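Local coordinates for YcgJ protein (Bacillus subtilis, PDB 1XXL) that probably acts as a methyltransferase that uses S-adenosylmethionine as methyl donor, its substrate being unknown, at residues F136-N141 and P146-E151. Sequence-based numbering, arbitrary orientation.
Sequences FVNHLN and PSHVRE
Val-137 packs its methyl CG2 against the carboxylate of Glu-151, 3.8 Å from OE1 of Glu-151. At the next residue, the amide of Asn-138 pairs with the backbone of Glu-151 in both directions: OD1 of Asn-138 takes the N-H of Glu-151, 2.8 Å from N, on an in-plane lone pair, and ND2 gives a nearly straight bond (172°) to O of Glu-151. The same OD1 also accepts from NE2 of His-148 at 2.9 Å, so two N-H groups grip one oxygen, while ND2 has a further partner in Asp-134 O. A leucine in place of Asn-138 would probably leave NE2 of the buried His-148 and the backbone N and O of Glu-151 without these mates. NH1 of Arg-150 lies near ND2 as a second donor, not bonded to it; the guanidinium instead forms salt bridges with Asp-134 and Glu-156. In this way helix 131-144, which follows the last parallel strand of the Rossmann-like methyltransferase sheet, holds the connection to helix 154-163 folded back against its own side. Asn-141 lays CB over one face of the His-148 imidazole, a CH-pi contact 3.8 Å from the centroid. Its ND2 reaches the syn lone pair of Glu-151 OE2 at 2.8 Å, amide and carboxylate nearly coplanar (12°); the carboxylate gets there through a chain bent at chi2 (-149°), and its OE1 is bonded to His-125.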
ATOM      1  N   PHE A 136     -10.454  11.685 -10.038  1.00 13.85           N
ATOM      2  CA  PHE A 136     -10.984  12.381  -8.858  1.00 13.55           C
ATOM      3  C   PHE A 136     -10.225  11.981  -7.596  1.00 12.96           C
ATOM      4  O   PHE A 136      -9.763  12.828  -6.827  1.00 12.56           O
ATOM      5  CB  PHE A 136     -12.471  12.071  -8.681  1.00 13.08           C
ATOM      6  CG  PHE A 136     -13.069  12.708  -7.475  1.00 12.92           C
ATOM      7  CD1 PHE A 136     -13.100  12.037  -6.252  1.00 12.59           C
ATOM      8  CD2 PHE A 136     -13.599  13.988  -7.548  1.00 13.69           C
ATOM      9  CE1 PHE A 136     -13.646  12.647  -5.137  1.00 12.45           C
ATOM     10  CE2 PHE A 136     -14.147  14.580  -6.440  1.00 14.63           C
ATOM     11  CZ  PHE A 136     -14.164  13.915  -5.240  1.00 12.36           C
ATOM     12  N   VAL A 137     -10.090  10.676  -7.409  1.00 12.82           N
ATOM     13  CA  VAL A 137      -9.455  10.152  -6.225  1.00 12.53           C
ATOM     14  C   VAL A 137      -7.947  10.359  -6.239  1.00 12.62           C
ATOM     15  O   VAL A 137      -7.369  10.626  -5.195  1.00 10.59           O
ATOM     16  CB  VAL A 137      -9.852   8.682  -5.941  1.00 12.54           C
ATOM     17  CG1 VAL A 137      -9.260   7.696  -6.958  1.00 11.40           C
ATOM     18  CG2 VAL A 137      -9.467   8.309  -4.491  1.00 12.33           C
ATOM     19  N   ASN A 138      -7.313  10.256  -7.407  1.00 12.80           N
ATOM     20  CA  ASN A 138      -5.879  10.537  -7.486  1.00 13.11           C
ATOM     21  C   ASN A 138      -5.542  11.994  -7.186  1.00 13.83           C
ATOM     22  O   ASN A 138      -4.549  12.285  -6.474  1.00 13.99           O
ATOM     23  CB  ASN A 138      -5.289  10.110  -8.832  1.00 13.51           C
ATOM     24  CG  ASN A 138      -4.828   8.667  -8.818  1.00 13.97           C
ATOM     25  OD1 ASN A 138      -3.813   8.363  -8.209  1.00 14.68           O
ATOM     26  ND2 ASN A 138      -5.583   7.775  -9.461  1.00 12.06           N
ATOM     27  N   HIS A 139      -6.356  12.895  -7.723  1.00 13.79           N
ATOM     28  CA  HIS A 139      -6.231  14.319  -7.434  1.00 14.48           C
ATOM     29  C   HIS A 139      -6.458  14.576  -5.928  1.00 14.02           C
ATOM     30  O   HIS A 139      -5.685  15.307  -5.305  1.00 13.95           O
ATOM     31  CB  HIS A 139      -7.217  15.145  -8.289  1.00 14.99           C
ATOM     32  CG  HIS A 139      -7.010  16.624  -8.189  1.00 15.27           C
ATOM     33  ND1 HIS A 139      -5.829  17.238  -8.557  1.00 19.84           N
ATOM     34  CD2 HIS A 139      -7.824  17.615  -7.752  1.00 18.35           C
ATOM     35  CE1 HIS A 139      -5.926  18.543  -8.353  1.00 19.35           C
ATOM     36  NE2 HIS A 139      -7.124  18.796  -7.850  1.00 19.73           N
ATOM     37  N   LEU A 140      -7.501  13.978  -5.346  1.00 13.96           N
ATOM     38  CA  LEU A 140      -7.784  14.181  -3.914  1.00 14.36           C
ATOM     39  C   LEU A 140      -6.577  13.806  -3.072  1.00 14.62           C
ATOM     40  O   LEU A 140      -6.142  14.568  -2.213  1.00 14.68           O
ATOM     41  CB  LEU A 140      -8.990  13.382  -3.465  1.00 14.41           C
ATOM     42  CG  LEU A 140      -9.364  13.393  -1.975  1.00 14.45           C
ATOM     43  CD1 LEU A 140      -9.756  14.787  -1.497  1.00 14.59           C
ATOM     44  CD2 LEU A 140     -10.495  12.435  -1.758  1.00 14.38           C
ATOM     45  N   ASN A 141      -6.013  12.637  -3.341  1.00 15.80           N
ATOM     46  CA  ASN A 141      -4.887  12.150  -2.560  1.00 17.47           C
ATOM     47  C   ASN A 141      -3.572  12.948  -2.817  1.00 18.18           C
ATOM     48  O   ASN A 141      -2.784  13.173  -1.882  1.00 17.90           O
ATOM     49  CB  ASN A 141      -4.716  10.646  -2.774  1.00 17.43           C
ATOM     50  CG  ASN A 141      -5.744   9.816  -1.982  1.00 19.05           C
ATOM     51  OD1 ASN A 141      -6.072  10.116  -0.829  1.00 21.93           O
ATOM     52  ND2 ASN A 141      -6.232   8.776  -2.593  1.00 18.45           N
ATOM     53  N   PRO A 146       1.785  15.459  -1.415  1.00 25.86           N
ATOM     54  CA  PRO A 146       2.591  15.616  -2.634  1.00 25.51           C
ATOM     55  C   PRO A 146       3.574  14.458  -2.900  1.00 24.88           C
ATOM     56  O   PRO A 146       4.206  14.418  -3.931  1.00 25.72           O
ATOM     57  CB  PRO A 146       3.326  16.949  -2.399  1.00 26.01           C
ATOM     58  CG  PRO A 146       2.498  17.650  -1.354  1.00 26.71           C
ATOM     59  CD  PRO A 146       2.070  16.539  -0.454  1.00 26.28           C
ATOM     60  N   SER A 147       3.683  13.525  -1.972  1.00 23.97           N
ATOM     61  CA  SER A 147       4.413  12.278  -2.195  1.00 23.47           C
ATOM     62  C   SER A 147       3.644  11.288  -3.105  1.00 22.08           C
ATOM     63  O   SER A 147       4.236  10.370  -3.695  1.00 21.75           O
ATOM     64  CB  SER A 147       4.680  11.628  -0.835  1.00 23.58           C
ATOM     65  OG  SER A 147       5.852  10.864  -0.901  1.00 28.56           O
ATOM     66  N   HIS A 148       2.324  11.479  -3.195  1.00 20.36           N
ATOM     67  CA  HIS A 148       1.431  10.618  -3.971  1.00 19.42           C
ATOM     68  C   HIS A 148       1.821  10.656  -5.432  1.00 17.50           C
ATOM     69  O   HIS A 148       1.960  11.728  -6.005  1.00 15.64           O
ATOM     70  CB  HIS A 148      -0.017  11.090  -3.825  1.00 19.12           C
ATOM     71  CG  HIS A 148      -1.016  10.186  -4.477  1.00 20.01           C
ATOM     72  ND1 HIS A 148      -1.569   9.107  -3.829  1.00 20.94           N
ATOM     73  CD2 HIS A 148      -1.562  10.201  -5.715  1.00 20.30           C
ATOM     74  CE1 HIS A 148      -2.413   8.492  -4.640  1.00 19.75           C
ATOM     75  NE2 HIS A 148      -2.435   9.140  -5.790  1.00 18.58           N
ATOM     76  N   VAL A 149       2.035   9.490  -6.018  1.00 16.57           N
ATOM     77  CA  VAL A 149       2.371   9.397  -7.444  1.00 16.09           C
ATOM     78  C   VAL A 149       1.116   8.977  -8.186  1.00 15.77           C
ATOM     79  O   VAL A 149       0.559   9.752  -8.951  1.00 15.49           O
ATOM     80  CB  VAL A 149       3.538   8.410  -7.703  1.00 15.82           C
ATOM     81  CG1 VAL A 149       3.768   8.228  -9.188  1.00 16.29           C
ATOM     82  CG2 VAL A 149       4.832   8.932  -7.022  1.00 17.16           C
ATOM     83  N   ARG A 150       0.652   7.754  -7.961  1.00 15.16           N
ATOM     84  CA  ARG A 150      -0.589   7.311  -8.594  1.00 14.75           C
ATOM     85  C   ARG A 150      -1.076   6.046  -7.924  1.00 14.03           C
ATOM     86  O   ARG A 150      -0.274   5.180  -7.617  1.00 12.72           O
ATOM     87  CB  ARG A 150      -0.381   7.043 -10.106  1.00 15.26           C
ATOM     88  CG  ARG A 150      -1.580   6.321 -10.743  1.00 15.05           C
ATOM     89  CD  ARG A 150      -1.494   6.137 -12.237  1.00 16.03           C
ATOM     90  NE  ARG A 150      -2.588   5.273 -12.679  1.00 16.03           N
ATOM     91  CZ  ARG A 150      -3.855   5.651 -12.815  1.00 17.95           C
ATOM     92  NH1 ARG A 150      -4.218   6.916 -12.566  1.00 18.88           N
ATOM     93  NH2 ARG A 150      -4.771   4.757 -13.201  1.00 16.34           N
ATOM     94  N   GLU A 151      -2.388   5.967  -7.682  1.00 13.61           N
ATOM     95  CA  GLU A 151      -3.023   4.717  -7.327  1.00 14.06           C
ATOM     96  C   GLU A 151      -3.630   4.121  -8.593  1.00 12.77           C
ATOM     97  O   GLU A 151      -4.500   4.734  -9.262  1.00 13.19           O
ATOM     98  CB  GLU A 151      -4.021   4.865  -6.153  1.00 13.91           C
ATOM     99  CG  GLU A 151      -5.303   5.631  -6.386  1.00 17.17           C
ATOM    100  CD  GLU A 151      -5.792   6.348  -5.111  1.00 17.48           C
ATOM    101  OE1 GLU A 151      -6.624   5.771  -4.372  1.00 21.28           O
ATOM    102  OE2 GLU A 151      -5.319   7.486  -4.845  1.00 21.44           O
TER